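Local coordinates for protein microbial serine proteinases; subtilisin (Bacillus subtilis, PDB 2GKO) that is a psychrophilic subtilisin, a calcium-loaded serine endopeptidase that probably hydrolyses peptide bonds in protein substrates through the catalytic serine of the subtilase fold, at residues 174-179 against 208-213; 41-46 against 234-239; 10-15 against 303-308. All coordinates share one frame; numbering follows the deposited sequence.

Interaction 1. Residues 174-179 against 208-213. With CA (calcium ion), chain C.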
# COMPACT_ATOMS: atom_id res chain seq x y z
N GLY A 174 -16.39 11.07 6.22
CA GLY A 174 -15.42 12.09 6.51
C GLY A 174 -14.31 11.68 7.47
O GLY A 174 -13.58 12.53 8.00
N SER A 175 -14.16 10.38 7.70
CA SER A 175 -13.16 9.86 8.63
C SER A 175 -11.78 9.59 8.02
O SER A 175 -10.83 9.25 8.73
CB SER A 175 -13.70 8.59 9.31
OG SER A 175 -14.21 7.63 8.39
N ILE A 176 -11.66 9.75 6.70
CA ILE A 176 -10.39 9.61 6.02
C ILE A 176 -9.32 10.49 6.65
O ILE A 176 -9.58 11.64 7.02
CB ILE A 176 -10.56 9.88 4.49
CG1 ILE A 176 -9.29 9.49 3.74
CG2 ILE A 176 -10.90 11.33 4.22
CD1 ILE A 176 -9.38 9.70 2.24
N GLY A 177 -8.12 9.96 6.78
CA GLY A 177 -7.01 10.69 7.37
C GLY A 177 -5.89 10.89 6.37
O GLY A 177 -6.06 10.65 5.17
N TYR A 178 -4.76 11.34 6.90
CA TYR A 178 -3.61 11.77 6.13
C TYR A 178 -2.43 10.82 6.37
O TYR A 178 -2.23 10.37 7.48
CB TYR A 178 -3.24 13.21 6.57
CG TYR A 178 -4.32 14.19 6.23
CD1 TYR A 178 -4.35 14.81 4.99
CD2 TYR A 178 -5.33 14.50 7.16
CE1 TYR A 178 -5.33 15.70 4.68
CE2 TYR A 178 -6.32 15.38 6.85
CZ TYR A 178 -6.33 15.98 5.61
OH TYR A 178 -7.34 16.87 5.29
N PRO A 179 -1.59 10.57 5.37
CA PRO A 179 -1.59 11.22 4.06
C PRO A 179 -2.60 10.74 3.02
O PRO A 179 -2.61 11.30 1.93
CB PRO A 179 -0.16 10.94 3.56
CG PRO A 179 0.21 9.59 4.18
CD PRO A 179 -0.45 9.64 5.54
N ARG A 208 -13.92 6.46 5.72
CA ARG A 208 -14.71 6.94 4.58
C ARG A 208 -14.31 8.33 4.14
O ARG A 208 -13.90 9.18 4.93
CB ARG A 208 -16.21 6.96 4.94
CG ARG A 208 -16.94 5.70 4.63
CD ARG A 208 -16.43 4.45 5.34
NE ARG A 208 -17.28 3.30 5.02
CZ ARG A 208 -17.08 2.05 5.38
NH1 ARG A 208 -16.04 1.70 6.11
NH2 ARG A 208 -17.94 1.11 5.02
N GLY A 209 -14.46 8.60 2.84
CA GLY A 209 -14.26 9.93 2.34
C GLY A 209 -15.44 10.84 2.67
O GLY A 209 -16.36 10.45 3.41
N HIS A 210 -15.42 12.02 2.07
CA HIS A 210 -16.39 13.08 2.32
C HIS A 210 -17.50 13.08 1.29
O HIS A 210 -17.25 12.90 0.10
CB HIS A 210 -15.68 14.44 2.35
CG HIS A 210 -14.72 14.58 3.49
ND1 HIS A 210 -15.10 15.06 4.72
CD2 HIS A 210 -13.41 14.25 3.60
CE1 HIS A 210 -14.07 15.02 5.54
NE2 HIS A 210 -13.03 14.52 4.89
N LYS A 211 -18.73 13.29 1.74
CA LYS A 211 -19.88 13.19 0.83
C LYS A 211 -19.87 14.25 -0.27
O LYS A 211 -20.28 13.97 -1.40
CB LYS A 211 -21.20 13.31 1.58
CG LYS A 211 -21.48 12.28 2.63
CD LYS A 211 -22.93 12.28 3.07
CE LYS A 211 -23.13 11.31 4.21
NZ LYS A 211 -24.50 11.27 4.76
N ARG A 212 -19.40 15.45 0.03
CA ARG A 212 -19.58 16.55 -0.93
C ARG A 212 -18.69 16.45 -2.17
O ARG A 212 -18.94 17.15 -3.15
CB ARG A 212 -19.42 17.93 -0.27
CG ARG A 212 -18.08 18.25 0.27
CD ARG A 212 -18.07 19.58 0.99
NE ARG A 212 -18.75 19.50 2.29
CZ ARG A 212 -19.08 20.56 3.01
NH1 ARG A 212 -19.67 20.41 4.18
NH2 ARG A 212 -18.83 21.78 2.57
N THR A 213 -17.66 15.60 -2.13
CA THR A 213 -16.77 15.46 -3.29
C THR A 213 -16.82 14.08 -3.91
O THR A 213 -16.05 13.78 -4.82
CB THR A 213 -15.31 15.80 -2.93
OG1 THR A 213 -14.89 14.98 -1.83
CG2 THR A 213 -15.16 17.21 -2.44
CA CA C . -14.23 13.28 -6.03
O HOH W 1 -10.59 14.06 6.21
O HOH W 2 -14.40 10.89 -5.79

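Interaction 2. Residues 41-46 against 234-239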
# COMPACT_ATOMS: atom_id res chain seq x y z
N HIS A 41 13.91 -12.16 6.18
CA HIS A 41 12.75 -13.04 6.09
C HIS A 41 12.94 -13.82 4.80
O HIS A 41 13.19 -13.24 3.74
CB HIS A 41 11.44 -12.28 6.05
CG HIS A 41 10.25 -13.16 6.28
ND1 HIS A 41 9.82 -14.08 5.34
CD2 HIS A 41 9.45 -13.31 7.36
CE1 HIS A 41 8.78 -14.73 5.83
NE2 HIS A 41 8.52 -14.27 7.04
N PRO A 42 12.79 -15.14 4.85
CA PRO A 42 13.02 -15.94 3.64
C PRO A 42 12.15 -15.58 2.44
O PRO A 42 12.56 -15.82 1.32
CB PRO A 42 12.68 -17.38 4.08
CG PRO A 42 12.28 -17.34 5.46
CD PRO A 42 12.51 -15.96 6.03
N ASP A 43 10.97 -15.03 2.68
CA ASP A 43 10.08 -14.66 1.59
C ASP A 43 10.25 -13.22 1.14
O ASP A 43 9.56 -12.80 0.24
CB ASP A 43 8.62 -14.85 2.00
CG ASP A 43 8.31 -16.25 2.46
OD1 ASP A 43 9.06 -17.20 2.12
OD2 ASP A 43 7.33 -16.48 3.17
N LEU A 44 11.20 -12.51 1.74
CA LEU A 44 11.49 -11.10 1.35
C LEU A 44 12.92 -10.83 0.96
O LEU A 44 13.17 -9.93 0.18
CB LEU A 44 11.13 -10.14 2.50
CG LEU A 44 9.68 -10.13 2.96
CD1 LEU A 44 9.52 -9.26 4.20
CD2 LEU A 44 8.81 -9.62 1.84
N SER A 45 13.86 -11.62 1.48
CA SER A 45 15.28 -11.31 1.41
C SER A 45 15.79 -11.07 0.00
O SER A 45 16.60 -10.18 -0.25
CB SER A 45 16.07 -12.45 2.05
OG SER A 45 17.46 -12.18 1.98
N ASN A 46 15.32 -11.88 -0.93
CA ASN A 46 15.80 -11.80 -2.29
C ASN A 46 15.33 -10.55 -3.03
O ASN A 46 15.86 -10.23 -4.09
CB ASN A 46 15.37 -13.03 -3.06
CG ASN A 46 16.55 -13.87 -3.51
OD1 ASN A 46 17.44 -14.24 -2.72
ND2 ASN A 46 16.56 -14.20 -4.78
N TYR A 234 -3.07 -12.48 6.00
CA TYR A 234 -1.92 -13.27 6.43
C TYR A 234 -0.75 -12.78 5.61
O TYR A 234 -0.84 -12.64 4.40
CB TYR A 234 -2.18 -14.76 6.12
CG TYR A 234 -1.07 -15.74 6.39
CD1 TYR A 234 -0.96 -16.36 7.62
CD2 TYR A 234 -0.14 -16.08 5.40
CE1 TYR A 234 0.02 -17.30 7.87
CE2 TYR A 234 0.87 -17.00 5.65
CZ TYR A 234 0.93 -17.62 6.87
OH TYR A 234 1.92 -18.55 7.15
N SER A 235 0.37 -12.54 6.28
CA SER A 235 1.58 -12.11 5.62
C SER A 235 2.77 -12.37 6.51
O SER A 235 2.65 -12.95 7.58
CB SER A 235 1.50 -10.61 5.26
OG SER A 235 2.57 -10.18 4.42
N THR A 236 3.93 -11.98 6.02
CA THR A 236 5.20 -12.09 6.73
C THR A 236 5.23 -11.25 8.02
O THR A 236 4.52 -10.23 8.14
CB THR A 236 6.32 -11.66 5.76
OG1 THR A 236 5.98 -10.42 5.12
CG2 THR A 236 6.46 -12.66 4.61
N TRP A 237 6.04 -11.66 8.99
CA TRP A 237 6.17 -10.94 10.27
C TRP A 237 7.63 -10.76 10.63
O TRP A 237 8.51 -11.44 10.09
CB TRP A 237 5.42 -11.67 11.36
CG TRP A 237 5.00 -10.85 12.56
CD1 TRP A 237 5.36 -11.07 13.85
CD2 TRP A 237 4.08 -9.76 12.58
NE1 TRP A 237 4.75 -10.15 14.66
CE2 TRP A 237 3.95 -9.35 13.92
CE3 TRP A 237 3.37 -9.06 11.59
CZ2 TRP A 237 3.13 -8.29 14.30
CZ3 TRP A 237 2.56 -8.01 11.98
CH2 TRP A 237 2.45 -7.65 13.32
N PHE A 238 7.89 -9.83 11.55
CA PHE A 238 9.25 -9.37 11.79
C PHE A 238 10.14 -10.48 12.34
O PHE A 238 11.36 -10.39 12.24
CB PHE A 238 9.29 -8.18 12.74
CG PHE A 238 9.13 -8.55 14.18
CD1 PHE A 238 10.24 -8.85 14.96
CD2 PHE A 238 7.87 -8.67 14.77
CE1 PHE A 238 10.10 -9.26 16.29
CE2 PHE A 238 7.75 -9.07 16.11
CZ PHE A 238 8.86 -9.36 16.86
N ASP A 239 9.53 -11.49 12.97
CA ASP A 239 10.30 -12.60 13.54
C ASP A 239 10.77 -13.65 12.54
O ASP A 239 11.45 -14.60 12.93
CB ASP A 239 9.54 -13.25 14.70
CG ASP A 239 8.22 -13.84 14.30
OD1 ASP A 239 7.79 -13.65 13.13
OD2 ASP A 239 7.52 -14.50 15.10

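Interaction 3. Residues 10-15 against 303-308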
# COMPACT_ATOMS: atom_id res chain seq x y z
N ILE A 10 -4.65 -11.98 -1.88
CA ILE A 10 -3.82 -12.19 -3.06
C ILE A 10 -4.68 -12.84 -4.15
O ILE A 10 -4.72 -12.38 -5.27
CB ILE A 10 -2.57 -13.02 -2.74
CG1 ILE A 10 -1.66 -12.28 -1.72
CG2 ILE A 10 -1.78 -13.34 -3.98
CD1 ILE A 10 -1.31 -10.85 -2.08
N LYS A 11 -5.38 -13.91 -3.79
CA LYS A 11 -6.29 -14.58 -4.71
C LYS A 11 -7.35 -13.61 -5.18
O LYS A 11 -7.70 -13.58 -6.35
CB LYS A 11 -6.93 -15.81 -4.08
CG LYS A 11 -5.97 -16.94 -3.80
CD LYS A 11 -6.76 -18.22 -3.43
CE LYS A 11 -5.89 -19.45 -3.33
NZ LYS A 11 -5.23 -19.59 -2.01
N ALA A 12 -7.87 -12.77 -4.27
CA ALA A 12 -8.89 -11.80 -4.66
C ALA A 12 -8.41 -10.77 -5.65
O ALA A 12 -9.04 -10.51 -6.67
CB ALA A 12 -9.47 -11.13 -3.44
N ILE A 13 -7.25 -10.16 -5.40
CA ILE A 13 -6.76 -9.16 -6.31
C ILE A 13 -6.27 -9.79 -7.65
O ILE A 13 -6.31 -9.13 -8.67
CB ILE A 13 -5.71 -8.21 -5.63
CG1 ILE A 13 -5.54 -6.92 -6.41
CG2 ILE A 13 -4.36 -8.87 -5.42
CD1 ILE A 13 -4.88 -5.79 -5.58
N TYR A 14 -5.84 -11.05 -7.61
CA TYR A 14 -5.44 -11.78 -8.82
C TYR A 14 -6.67 -12.33 -9.54
O TYR A 14 -6.58 -12.70 -10.73
CB TYR A 14 -4.48 -12.94 -8.49
CG TYR A 14 -3.05 -12.52 -8.70
CD1 TYR A 14 -2.35 -12.88 -9.84
CD2 TYR A 14 -2.43 -11.67 -7.79
CE1 TYR A 14 -1.04 -12.44 -10.05
CE2 TYR A 14 -1.14 -11.22 -8.00
CZ TYR A 14 -0.44 -11.61 -9.13
OH TYR A 14 0.83 -11.16 -9.32
N ASN A 15 -7.80 -12.37 -8.83
CA ASN A 15 -9.07 -12.90 -9.36
C ASN A 15 -8.90 -14.35 -9.84
O ASN A 15 -9.22 -14.69 -10.97
CB ASN A 15 -9.59 -11.98 -10.46
CG ASN A 15 -11.11 -12.13 -10.70
OD1 ASN A 15 -11.66 -11.39 -11.51
ND2 ASN A 15 -11.76 -13.06 -10.01
N PHE A 303 -13.52 4.36 -6.32
CA PHE A 303 -13.94 3.95 -7.67
C PHE A 303 -14.26 2.47 -7.76
O PHE A 303 -15.01 2.03 -8.65
CB PHE A 303 -12.86 4.28 -8.70
CG PHE A 303 -12.53 5.74 -8.86
CD1 PHE A 303 -13.06 6.75 -8.05
CD2 PHE A 303 -11.67 6.12 -9.89
CE1 PHE A 303 -12.71 8.06 -8.21
CE2 PHE A 303 -11.31 7.41 -10.07
CZ PHE A 303 -11.84 8.41 -9.25
N GLY A 304 -13.68 1.69 -6.85
CA GLY A 304 -13.83 0.25 -6.82
C GLY A 304 -12.56 -0.50 -6.46
O GLY A 304 -11.67 0.04 -5.81
N PHE A 305 -12.48 -1.74 -6.93
CA PHE A 305 -11.45 -2.69 -6.55
C PHE A 305 -10.60 -3.01 -7.80
O PHE A 305 -11.01 -3.84 -8.63
CB PHE A 305 -12.14 -3.95 -6.00
CG PHE A 305 -11.21 -5.08 -5.56
CD1 PHE A 305 -11.73 -6.30 -5.18
CD2 PHE A 305 -9.83 -4.91 -5.50
CE1 PHE A 305 -10.93 -7.34 -4.78
CE2 PHE A 305 -9.03 -5.96 -5.09
CZ PHE A 305 -9.55 -7.15 -4.73
N ALA A 306 -9.46 -2.33 -7.93
CA ALA A 306 -8.54 -2.63 -9.04
C ALA A 306 -7.94 -4.01 -8.85
O ALA A 306 -7.45 -4.36 -7.77
CB ALA A 306 -7.47 -1.59 -9.15
N LYS A 307 -7.99 -4.82 -9.92
CA LYS A 307 -7.49 -6.17 -9.94
C LYS A 307 -6.48 -6.39 -11.08
O LYS A 307 -6.30 -5.54 -11.95
CB LYS A 307 -8.66 -7.13 -10.12
CG LYS A 307 -9.68 -7.15 -8.98
CD LYS A 307 -10.71 -8.24 -9.20
CE LYS A 307 -12.00 -8.01 -8.42
NZ LYS A 307 -12.98 -9.13 -8.67
N VAL A 308 -5.86 -7.55 -11.05
CA VAL A 308 -4.98 -8.02 -12.11
C VAL A 308 -5.78 -8.31 -13.38
O VAL A 308 -5.32 -8.02 -14.48
CB VAL A 308 -4.26 -9.30 -11.65
CG1 VAL A 308 -3.49 -9.98 -12.79
CG2 VAL A 308 -3.31 -8.97 -10.49
O HOH W 3 -11.60 -11.05 -7.25

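Interaction 1. Residues 174-179 against 208-213
Two loops of the subtilase fold meet where Gly-174, Ser-175 and Ile-176 run past Arg-208, Gly-209 and His-210, and polar bonds do most of the joining. Ser-175 OG takes the N-H of Arg-208 at 2.9 Å (Arg-208 N to Ser-175 OG), with an N-H...O angle of 160°; the same hydroxyl also bonds to Lys-172 O. Two backbone bonds run the other way. Ile-176 N gives to Arg-208 O at 2.9 Å, and Gly-174 N gives to Gly-209 O, where the donor stands well above the carbonyl plane. The first loop leads from strand 161-165 to strand 186-192, the second from strand 199-202 to strand 226-229, and the second carries a calcium site: Thr-213 O binds the calcium ion at 2.2 Å, alongside Asp-216, Val-218, Gln-220 and Asp-223. Three residues before that ligand, His-210 lays one ring face on Gly-174, a CH-pi contact with Gly-174 CA 3.6 Å from the centroid of the His-210 ring. Ile-176 CG2 approaches the same ring obliquely, 3.9 Å from His-210 NE2. At the ring edge and in its plane, a water lies 2.8 Å from His-210 NE2 and donates to Ile-176 O.

Interaction 2. Residues 41-46 against 234-239
Thr-236 reaches His-41 with its methyl group: CG2 sits over one face of the imidazole, 3.6 Å from the ring centroid and displaced toward the rim, so that its nearest ring atom is His-41 CE1 at 3.3 Å. This is a CH-pi contact. At the edge of the same ring, near its plane, Trp-237 O lies 3.4 Å from His-41 CD2. The methyl also touches Asp-43 CB, 4.0 Å from Thr-236 CG2, while Leu-44 CD1 comes up to Thr-236 OG1 at 3.8 Å.

The imidazole is held from both its nitrogens. Asp-43 N donates to His-41 ND1 at 3.0 Å, the donor lying in the ring plane, and NE2 bonds to Gly-241 O; chi1 of -166° sets CG anti to the backbone N. Tyr-242 meets the ring edge-to-face and also bonds to Asp-43 OD2, which Val-89 N grips as well. The turn itself is tied by His-41 O, which accepts from both Leu-44 N and Ser-45 N. On the other side, Thr-236 ends strand 233-236, one arm of the hairpin with strand 242-245, and its hydroxyl bonds to Thr-73 O of helix 71-80. Since ND1 accepts and NE2 faces a carbonyl, the ring is consistent with a neutral imidazole protonated on NE2.

Interaction 3. Residues 10-15 against 303-308
Val-308, Ile-13 and Lys-307 carry this junction, in which the C-terminal tail of the chain packs on the end of the N-terminal helix 8-14, where a Schellman motif closes the helix with Asn-15 at positive phi as its C-prime residue. Val-308 N donates to Ile-13 O at 2.9 Å in a nearly straight bond (N-H...O 175°) that approaches almost along the C=O axis. The valine also sets CG2 over the centre of the Tyr-14 ring, a CH-pi contact at 3.8 Å from Val-308 CG2 to the ring centroid; the phenol hydroxyl at the far end of that ring bonds to Val-92 O and Ser-23 N. Ile-13 points CG1 anti to its backbone N (chi1 -161°), which brings CG1 within 3.5 Å of Ala-306 O and 3.9 Å of Phe-305 CE2. The Phe-305 ring reaches the helix with CZ, 3.8 Å from Ile-13 CA, and has Lys-307 CG above the centre of one face. Lys-307 runs extended beyond CG beside the helix end, its CB 3.4 Å from Ile-13 O. Lys-307 NZ donates to a water 2.8 Å away, and that water donates in turn to Ala-12 O.

Interaction 3 joins the two ends of the chain, and both other contacts are nested inside the loop it closes; interaction 1 is in turn nested inside the loop closed by interaction 2. Interactions 1 and 2 lie on opposite sides of the chain's centre, their own centres 33 Å apart, while interaction 3 is 22 Å from each, measured between centres. None touches another: the nearest atoms of interactions 2 and 3 are about 6 Å apart. Residues 41-46 follow strand 29-34 of the large mixed sheet; interaction 1 ties two loops of that sheet together, while interaction 2 ties a loop of it to strand 233-236 of the small hairpin.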